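Long-range contact in hydroxyindole o-methyltransferase (Homo sapiens, PDB 4A6D), which catalyses the last step of melatonin synthesis, transferring a methyl group from S-adenosylmethionine to the hydroxyl of N-acetylserotonin: residues A[164-175]-A[331-342]. Numbering follows the deposited sequence.
Sequences WSVNGRSVLTAF and FKKTGAIYDAIL. With SAM (S-adenosylmethionine), chain D.
N167 meets Y338 through both ends of its side-chain amide. From CB the chain runs to CG, where it divides; the methyl of A336 packs obliquely against N167 OD1 and ND2, 3.3 Å from A336 CB to OD1. OD1 takes the backbone N-H of Y338 at 2.9 Å from N to OD1; the bond is nearly straight (170°), though the donor is tilted out of the amide plane. ND2 gives a weak bond to the carbonyl O of Y338; the amide thus faces both polar backbone groups of one residue, which probably settles which way round it sits. T334 OG1 grips that same Y338 O at 2.7 Å and also accepts from A336 N, an ST turn that shapes the loop between strands 329-332 and 339-344.

One turn earlier in the helix, W164 turns the two sides of its indole to different tasks. Its CG stands anti to the carbonyl carbon (chi1 -47°), which carries CH2 to within 3.9 Å of Y338 CG, the two rings set obliquely with planes at 55°. At the pyrrole edge, NE1 donates to the SAM carboxylate oxygen OXT at 2.8 Å. A leucine in place of W164 would probably leave OXT without this donor and open a gap beside the Y338 ring.

Farther along the chain the contact turns apolar: the methyl of A174 packs on that of A340, and the F175 ring receives L342 CB over its face, 3.7 Å from its centroid, while K332 CG approaches F175 CZ obliquely. I282 of strand 278-283 touches W164, V171 and Y338 alike. Polar bonds at one end and hydrophobic packing at the other thus join helix 164-173 and the residues that follow it to the antiparallel edge of the Rossmann-like sheet, and W164 links this junction directly to the methyl donor's carboxylate.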
ATOM      1  N   TRP A 164      11.753  12.684  15.151  1.00 71.43           N
ATOM      2  CA  TRP A 164      12.080  13.526  16.291  1.00 70.77           C
ATOM      3  C   TRP A 164      11.869  15.026  16.088  1.00 79.25           C
ATOM      4  O   TRP A 164      11.651  15.750  17.064  1.00 81.08           O
ATOM      5  CB  TRP A 164      13.420  13.125  16.907  1.00 67.94           C
ATOM      6  CG  TRP A 164      13.543  11.632  17.101  1.00 65.49           C
ATOM      7  CD1 TRP A 164      14.499  10.814  16.576  1.00 67.47           C
ATOM      8  CD2 TRP A 164      12.614  10.774  17.796  1.00 63.50           C
ATOM      9  NE1 TRP A 164      14.228   9.500  16.896  1.00 65.24           N
ATOM     10  CE2 TRP A 164      13.086   9.450  17.661  1.00 65.47           C
ATOM     11  CE3 TRP A 164      11.397  11.000  18.497  1.00 64.72           C
ATOM     12  CZ2 TRP A 164      12.413   8.354  18.217  1.00 62.95           C
ATOM     13  CZ3 TRP A 164      10.722   9.912  19.040  1.00 64.66           C
ATOM     14  CH2 TRP A 164      11.232   8.606  18.899  1.00 64.01           C
ATOM     15  N   SER A 165      11.825  15.477  14.826  1.00 77.22           N
ATOM     16  CA  SER A 165      11.543  16.873  14.483  1.00 80.03           C
ATOM     17  C   SER A 165      10.080  17.232  14.831  1.00 85.97           C
ATOM     18  O   SER A 165       9.774  18.404  15.058  1.00 87.91           O
ATOM     19  CB  SER A 165      11.813  17.123  13.003  1.00 84.43           C
ATOM     20  OG  SER A 165      10.999  16.324  12.161  1.00 87.74           O
ATOM     21  N   VAL A 166       9.196  16.212  14.894  1.00 81.44           N
ATOM     22  CA  VAL A 166       7.777  16.353  15.244  1.00 81.67           C
ATOM     23  C   VAL A 166       7.438  15.770  16.619  1.00 85.22           C
ATOM     24  O   VAL A 166       6.667  16.376  17.344  1.00 86.15           O
ATOM     25  CB  VAL A 166       6.808  15.799  14.161  1.00 83.83           C
ATOM     26  CG1 VAL A 166       6.324  16.905  13.249  1.00 85.79           C
ATOM     27  CG2 VAL A 166       7.435  14.677  13.351  1.00 82.22           C
ATOM     28  N   ASN A 167       7.970  14.573  16.950  1.00 80.65           N
ATOM     29  CA  ASN A 167       7.674  13.841  18.190  1.00 78.77           C
ATOM     30  C   ASN A 167       8.680  14.043  19.342  1.00 81.85           C
ATOM     31  O   ASN A 167       8.368  13.676  20.479  1.00 81.58           O
ATOM     32  CB  ASN A 167       7.532  12.331  17.873  1.00 72.79           C
ATOM     33  CG  ASN A 167       6.513  11.574  18.714  1.00 89.26           C
ATOM     34  OD1 ASN A 167       5.785  10.717  18.201  1.00 80.79           O
ATOM     35  ND2 ASN A 167       6.448  11.835  20.031  1.00 77.63           N
ATOM     36  N   GLY A 168       9.857  14.597  19.041  1.00 77.37           N
ATOM     37  CA  GLY A 168      10.938  14.807  19.999  1.00 77.15           C
ATOM     38  C   GLY A 168      10.573  15.491  21.300  1.00 83.25           C
ATOM     39  O   GLY A 168      10.848  14.945  22.373  1.00 82.82           O
ATOM     40  N   ARG A 169       9.945  16.682  21.223  1.00 82.21           N
ATOM     41  CA  ARG A 169       9.579  17.469  22.407  1.00 83.90           C
ATOM     42  C   ARG A 169       8.633  16.762  23.376  1.00 87.21           C
ATOM     43  O   ARG A 169       8.832  16.870  24.588  1.00 88.13           O
ATOM     44  CB  ARG A 169       9.061  18.875  22.045  1.00 86.25           C
ATOM     45  CG  ARG A 169       9.416  19.900  23.109  1.00 95.64           C
ATOM     46  CD  ARG A 169       8.654  21.203  23.042  1.00 99.86           C
ATOM     47  NE  ARG A 169       9.045  22.040  24.180  1.00111.27           N
ATOM     48  CZ  ARG A 169       8.347  22.161  25.310  1.00129.58           C
ATOM     49  NH1 ARG A 169       7.172  21.551  25.442  1.00123.86           N
ATOM     50  NH2 ARG A 169       8.802  22.914  26.300  1.00111.72           N
ATOM     51  N   SER A 170       7.628  16.039  22.842  1.00 81.66           N
ATOM     52  CA  SER A 170       6.617  15.302  23.611  1.00 80.22           C
ATOM     53  C   SER A 170       7.292  14.275  24.549  1.00 80.65           C
ATOM     54  O   SER A 170       7.084  14.312  25.756  1.00 79.86           O
ATOM     55  CB  SER A 170       5.635  14.580  22.678  1.00 81.07           C
ATOM     56  OG  SER A 170       5.633  15.075  21.344  1.00 90.64           O
ATOM     57  N   VAL A 171       8.104  13.383  23.980  1.00 74.65           N
ATOM     58  CA  VAL A 171       8.780  12.300  24.691  1.00 72.23           C
ATOM     59  C   VAL A 171       9.814  12.751  25.695  1.00 77.75           C
ATOM     60  O   VAL A 171       9.864  12.206  26.798  1.00 78.51           O
ATOM     61  CB  VAL A 171       9.271  11.163  23.765  1.00 73.27           C
ATOM     62  CG1 VAL A 171       8.090  10.464  23.089  1.00 71.55           C
ATOM     63  CG2 VAL A 171      10.282  11.660  22.731  1.00 73.22           C
ATOM     64  N   LEU A 172      10.610  13.770  25.346  1.00 74.49           N
ATOM     65  CA  LEU A 172      11.645  14.266  26.239  1.00 74.60           C
ATOM     66  C   LEU A 172      11.115  15.121  27.393  1.00 81.37           C
ATOM     67  O   LEU A 172      11.778  15.197  28.439  1.00 82.45           O
ATOM     68  CB  LEU A 172      12.774  14.949  25.458  1.00 75.16           C
ATOM     69  CG  LEU A 172      13.462  14.082  24.376  1.00 77.53           C
ATOM     70  CD1 LEU A 172      14.281  14.927  23.451  1.00 79.16           C
ATOM     71  CD2 LEU A 172      14.293  12.948  24.977  1.00 75.01           C
ATOM     72  N   THR A 173       9.907  15.724  27.224  1.00 77.27           N
ATOM     73  CA  THR A 173       9.266  16.547  28.267  1.00 79.29           C
ATOM     74  C   THR A 173       8.107  15.878  29.028  1.00 80.15           C
ATOM     75  O   THR A 173       7.558  16.499  29.939  1.00 80.89           O
ATOM     76  CB  THR A 173       8.952  17.985  27.814  1.00 89.51           C
ATOM     77  OG1 THR A 173       7.957  17.952  26.796  1.00 89.86           O
ATOM     78  CG2 THR A 173      10.192  18.750  27.367  1.00 88.22           C
ATOM     79  N   ALA A 174       7.782  14.607  28.701  1.00 73.16           N
ATOM     80  CA  ALA A 174       6.779  13.785  29.390  1.00 72.20           C
ATOM     81  C   ALA A 174       7.147  13.698  30.910  1.00 80.47           C
ATOM     82  O   ALA A 174       6.269  13.762  31.768  1.00 84.08           O
ATOM     83  CB  ALA A 174       6.749  12.385  28.762  1.00 69.64           C
ATOM     84  N   PHE A 175       8.453  13.575  31.215  1.00 74.74           N
ATOM     85  CA  PHE A 175       9.044  13.549  32.556  1.00 73.98           C
ATOM     86  C   PHE A 175      10.124  14.631  32.608  1.00 78.61           C
ATOM     87  O   PHE A 175      10.741  14.940  31.586  1.00 79.04           O
ATOM     88  CB  PHE A 175       9.678  12.170  32.863  1.00 72.79           C
ATOM     89  CG  PHE A 175       8.739  10.988  32.758  1.00 72.48           C
ATOM     90  CD1 PHE A 175       7.902  10.642  33.822  1.00 75.14           C
ATOM     91  CD2 PHE A 175       8.686  10.221  31.593  1.00 70.36           C
ATOM     92  CE1 PHE A 175       7.003   9.569  33.710  1.00 75.18           C
ATOM     93  CE2 PHE A 175       7.798   9.141  31.482  1.00 72.21           C
ATOM     94  CZ  PHE A 175       6.974   8.808  32.544  1.00 72.02           C
ATOM     95  N   PHE A 331       4.585   5.505  32.754  1.00 68.91           N
ATOM     96  CA  PHE A 331       4.533   5.704  31.309  1.00 67.13           C
ATOM     97  C   PHE A 331       3.650   6.924  31.078  1.00 73.73           C
ATOM     98  O   PHE A 331       2.842   7.263  31.945  1.00 73.19           O
ATOM     99  CB  PHE A 331       3.995   4.463  30.566  1.00 67.53           C
ATOM    100  CG  PHE A 331       2.510   4.198  30.701  1.00 70.56           C
ATOM    101  CD1 PHE A 331       2.014   3.431  31.750  1.00 73.02           C
ATOM    102  CD2 PHE A 331       1.607   4.679  29.749  1.00 73.60           C
ATOM    103  CE1 PHE A 331       0.644   3.140  31.838  1.00 76.53           C
ATOM    104  CE2 PHE A 331       0.234   4.420  29.862  1.00 74.52           C
ATOM    105  CZ  PHE A 331      -0.238   3.644  30.897  1.00 73.79           C
ATOM    106  N   LYS A 332       3.834   7.606  29.950  1.00 71.79           N
ATOM    107  CA  LYS A 332       3.029   8.768  29.607  1.00 74.39           C
ATOM    108  C   LYS A 332       2.631   8.621  28.156  1.00 78.85           C
ATOM    109  O   LYS A 332       3.518   8.442  27.305  1.00 78.78           O
ATOM    110  CB  LYS A 332       3.798  10.084  29.835  1.00 78.78           C
ATOM    111  CG  LYS A 332       4.142  10.406  31.303  1.00107.31           C
ATOM    112  CD  LYS A 332       3.013  11.101  32.082  1.00122.59           C
ATOM    113  CE  LYS A 332       3.193  11.069  33.586  1.00121.11           C
ATOM    114  NZ  LYS A 332       4.217  12.041  34.049  1.00133.12           N
ATOM    115  N   LYS A 333       1.311   8.593  27.885  1.00 75.18           N
ATOM    116  CA  LYS A 333       0.785   8.525  26.516  1.00 75.92           C
ATOM    117  C   LYS A 333       0.729   9.973  26.027  1.00 85.08           C
ATOM    118  O   LYS A 333       0.002  10.788  26.604  1.00 87.22           O
ATOM    119  CB  LYS A 333      -0.585   7.797  26.420  1.00 77.44           C
ATOM    120  CG  LYS A 333      -0.416   6.299  26.092  1.00 87.60           C
ATOM    121  CD  LYS A 333      -1.510   5.751  25.153  1.00102.10           C
ATOM    122  CE  LYS A 333      -1.099   4.459  24.459  1.00103.64           C
ATOM    123  NZ  LYS A 333      -1.871   4.164  23.206  1.00 81.13           N
ATOM    124  N   THR A 334       1.582  10.306  25.038  1.00 81.64           N
ATOM    125  CA  THR A 334       1.770  11.662  24.491  1.00 82.76           C
ATOM    126  C   THR A 334       0.675  12.156  23.553  1.00 87.95           C
ATOM    127  O   THR A 334       0.583  13.369  23.308  1.00 89.51           O
ATOM    128  CB  THR A 334       3.106  11.749  23.727  1.00 87.70           C
ATOM    129  OG1 THR A 334       3.074  10.808  22.651  1.00 82.76           O
ATOM    130  CG2 THR A 334       4.345  11.555  24.639  1.00 83.65           C
ATOM    131  N   GLY A 335      -0.092  11.219  22.989  1.00 82.55           N
ATOM    132  CA  GLY A 335      -1.094  11.490  21.972  1.00 80.81           C
ATOM    133  C   GLY A 335      -0.420  11.459  20.612  1.00 83.33           C
ATOM    134  O   GLY A 335      -1.068  11.685  19.589  1.00 84.86           O
ATOM    135  N   ALA A 336       0.897  11.147  20.589  1.00 76.17           N
ATOM    136  CA  ALA A 336       1.698  11.063  19.371  1.00 73.02           C
ATOM    137  C   ALA A 336       2.055   9.605  19.043  1.00 74.12           C
ATOM    138  O   ALA A 336       1.573   8.697  19.721  1.00 72.46           O
ATOM    139  CB  ALA A 336       2.945  11.929  19.499  1.00 73.37           C
ATOM    140  N   ILE A 337       2.813   9.357  17.967  1.00 70.92           N
ATOM    141  CA  ILE A 337       3.170   7.977  17.667  1.00 69.96           C
ATOM    142  C   ILE A 337       4.009   7.403  18.847  1.00 72.02           C
ATOM    143  O   ILE A 337       3.667   6.352  19.401  1.00 70.24           O
ATOM    144  CB  ILE A 337       3.862   7.831  16.280  1.00 72.43           C
ATOM    145  CG1 ILE A 337       2.880   8.222  15.141  1.00 73.84           C
ATOM    146  CG2 ILE A 337       4.393   6.413  16.083  1.00 69.16           C
ATOM    147  CD1 ILE A 337       3.585   8.598  13.831  1.00 81.94           C
ATOM    148  N   TYR A 338       5.027   8.162  19.284  1.00 67.85           N
ATOM    149  CA  TYR A 338       5.914   7.723  20.355  1.00 66.42           C
ATOM    150  C   TYR A 338       5.570   8.216  21.739  1.00 72.59           C
ATOM    151  O   TYR A 338       5.260   9.397  21.950  1.00 72.98           O
ATOM    152  CB  TYR A 338       7.393   7.876  19.980  1.00 66.04           C
ATOM    153  CG  TYR A 338       7.714   7.046  18.768  1.00 66.25           C
ATOM    154  CD1 TYR A 338       7.908   5.671  18.875  1.00 66.64           C
ATOM    155  CD2 TYR A 338       7.645   7.597  17.485  1.00 67.09           C
ATOM    156  CE1 TYR A 338       8.080   4.874  17.738  1.00 66.23           C
ATOM    157  CE2 TYR A 338       7.892   6.822  16.351  1.00 66.45           C
ATOM    158  CZ  TYR A 338       8.087   5.458  16.480  1.00 68.91           C
ATOM    159  OH  TYR A 338       8.271   4.685  15.359  1.00 69.45           O
ATOM    160  N   ASP A 339       5.564   7.263  22.674  1.00 69.67           N
ATOM    161  CA  ASP A 339       5.273   7.517  24.083  1.00 71.04           C
ATOM    162  C   ASP A 339       6.554   7.414  24.898  1.00 70.84           C
ATOM    163  O   ASP A 339       7.606   7.047  24.361  1.00 70.64           O
ATOM    164  CB  ASP A 339       4.175   6.554  24.588  1.00 73.22           C
ATOM    165  CG  ASP A 339       2.906   6.582  23.750  1.00 76.44           C
ATOM    166  OD1 ASP A 339       2.201   7.629  23.766  1.00 79.19           O
ATOM    167  OD2 ASP A 339       2.600   5.554  23.098  1.00 70.89           O
ATOM    168  N   ALA A 340       6.476   7.715  26.179  1.00 67.30           N
ATOM    169  CA  ALA A 340       7.663   7.650  27.057  1.00 65.87           C
ATOM    170  C   ALA A 340       7.397   6.818  28.286  1.00 68.86           C
ATOM    171  O   ALA A 340       6.332   6.930  28.892  1.00 70.18           O
ATOM    172  CB  ALA A 340       8.065   9.053  27.479  1.00 67.64           C
ATOM    173  N   ILE A 341       8.366   5.987  28.649  1.00 64.00           N
ATOM    174  CA  ILE A 341       8.393   5.179  29.879  1.00 62.73           C
ATOM    175  C   ILE A 341       9.653   5.561  30.641  1.00 64.99           C
ATOM    176  O   ILE A 341      10.744   5.571  30.054  1.00 60.94           O
ATOM    177  CB  ILE A 341       8.445   3.650  29.594  1.00 63.96           C
ATOM    178  CG1 ILE A 341       7.126   3.142  29.033  1.00 62.84           C
ATOM    179  CG2 ILE A 341       8.877   2.857  30.867  1.00 62.25           C
ATOM    180  CD1 ILE A 341       7.276   1.918  28.329  1.00 62.64           C
ATOM    181  N   LEU A 342       9.504   5.810  31.961  1.00 63.23           N
ATOM    182  CA  LEU A 342      10.618   6.058  32.859  1.00 62.65           C
ATOM    183  C   LEU A 342      10.538   5.142  34.077  1.00 67.51           C
ATOM    184  O   LEU A 342       9.495   5.080  34.735  1.00 68.57           O
ATOM    185  CB  LEU A 342      10.657   7.527  33.291  1.00 63.56           C
ATOM    186  CG  LEU A 342      11.721   7.916  34.301  1.00 66.29           C
ATOM    187  CD1 LEU A 342      13.076   7.954  33.646  1.00 65.90           C
ATOM    188  CD2 LEU A 342      11.411   9.282  34.918  1.00 70.64           C
TER
HETATM  189  N   SAM D1350      17.375   5.744  18.702  1.00 73.56           N
HETATM  190  CA  SAM D1350      17.278   6.103  17.270  1.00 76.92           C
HETATM  191  C   SAM D1350      15.930   6.671  16.777  1.00 78.77           C
HETATM  192  O   SAM D1350      14.923   6.343  17.370  1.00 76.97           O
HETATM  193  OXT SAM D1350      15.817   7.461  15.785  1.00 79.06           O
HETATM  194  CB  SAM D1350      17.732   4.896  16.489  1.00 76.77           C
HETATM  195  CG  SAM D1350      16.753   3.717  16.554  1.00 75.90           C
HETATM  196  SD  SAM D1350      17.393   2.394  15.464  1.00 77.34           S
HETATM  197  CE  SAM D1350      15.964   1.407  15.288  1.00 78.99           C
HETATM  198  C5' SAM D1350      18.244   1.265  16.614  1.00 75.87           C
HETATM  199  C4' SAM D1350      19.651   1.853  16.800  1.00 75.67           C
HETATM  200  O4' SAM D1350      20.337   0.910  17.603  1.00 75.37           O
HETATM  201  C3' SAM D1350      20.443   1.976  15.441  1.00 77.71           C
HETATM  202  O3' SAM D1350      21.018   3.285  15.290  1.00 80.44           O
HETATM  203  C2' SAM D1350      21.484   0.815  15.556  1.00 77.56           C
HETATM  204  O2' SAM D1350      22.733   0.972  14.883  1.00 77.97           O
HETATM  205  C1' SAM D1350      21.682   0.757  17.082  1.00 76.19           C
HETATM  206  N9  SAM D1350      22.232  -0.538  17.536  1.00 76.10           N
HETATM  207  C8  SAM D1350      21.798  -1.804  17.150  1.00 75.99           C
HETATM  208  N7  SAM D1350      22.499  -2.717  17.755  1.00 76.58           N
HETATM  209  C5  SAM D1350      23.478  -2.105  18.531  1.00 76.67           C
HETATM  210  C6  SAM D1350      24.523  -2.537  19.370  1.00 76.40           C
HETATM  211  N6  SAM D1350      24.677  -3.864  19.592  1.00 76.57           N
HETATM  212  N1  SAM D1350      25.295  -1.603  20.031  1.00 76.44           N
HETATM  213  C2  SAM D1350      25.146  -0.289  19.814  1.00 76.17           C
HETATM  214  N3  SAM D1350      24.167   0.149  19.009  1.00 76.08           N
HETATM  215  C4  SAM D1350      23.296  -0.688  18.410  1.00 76.49           C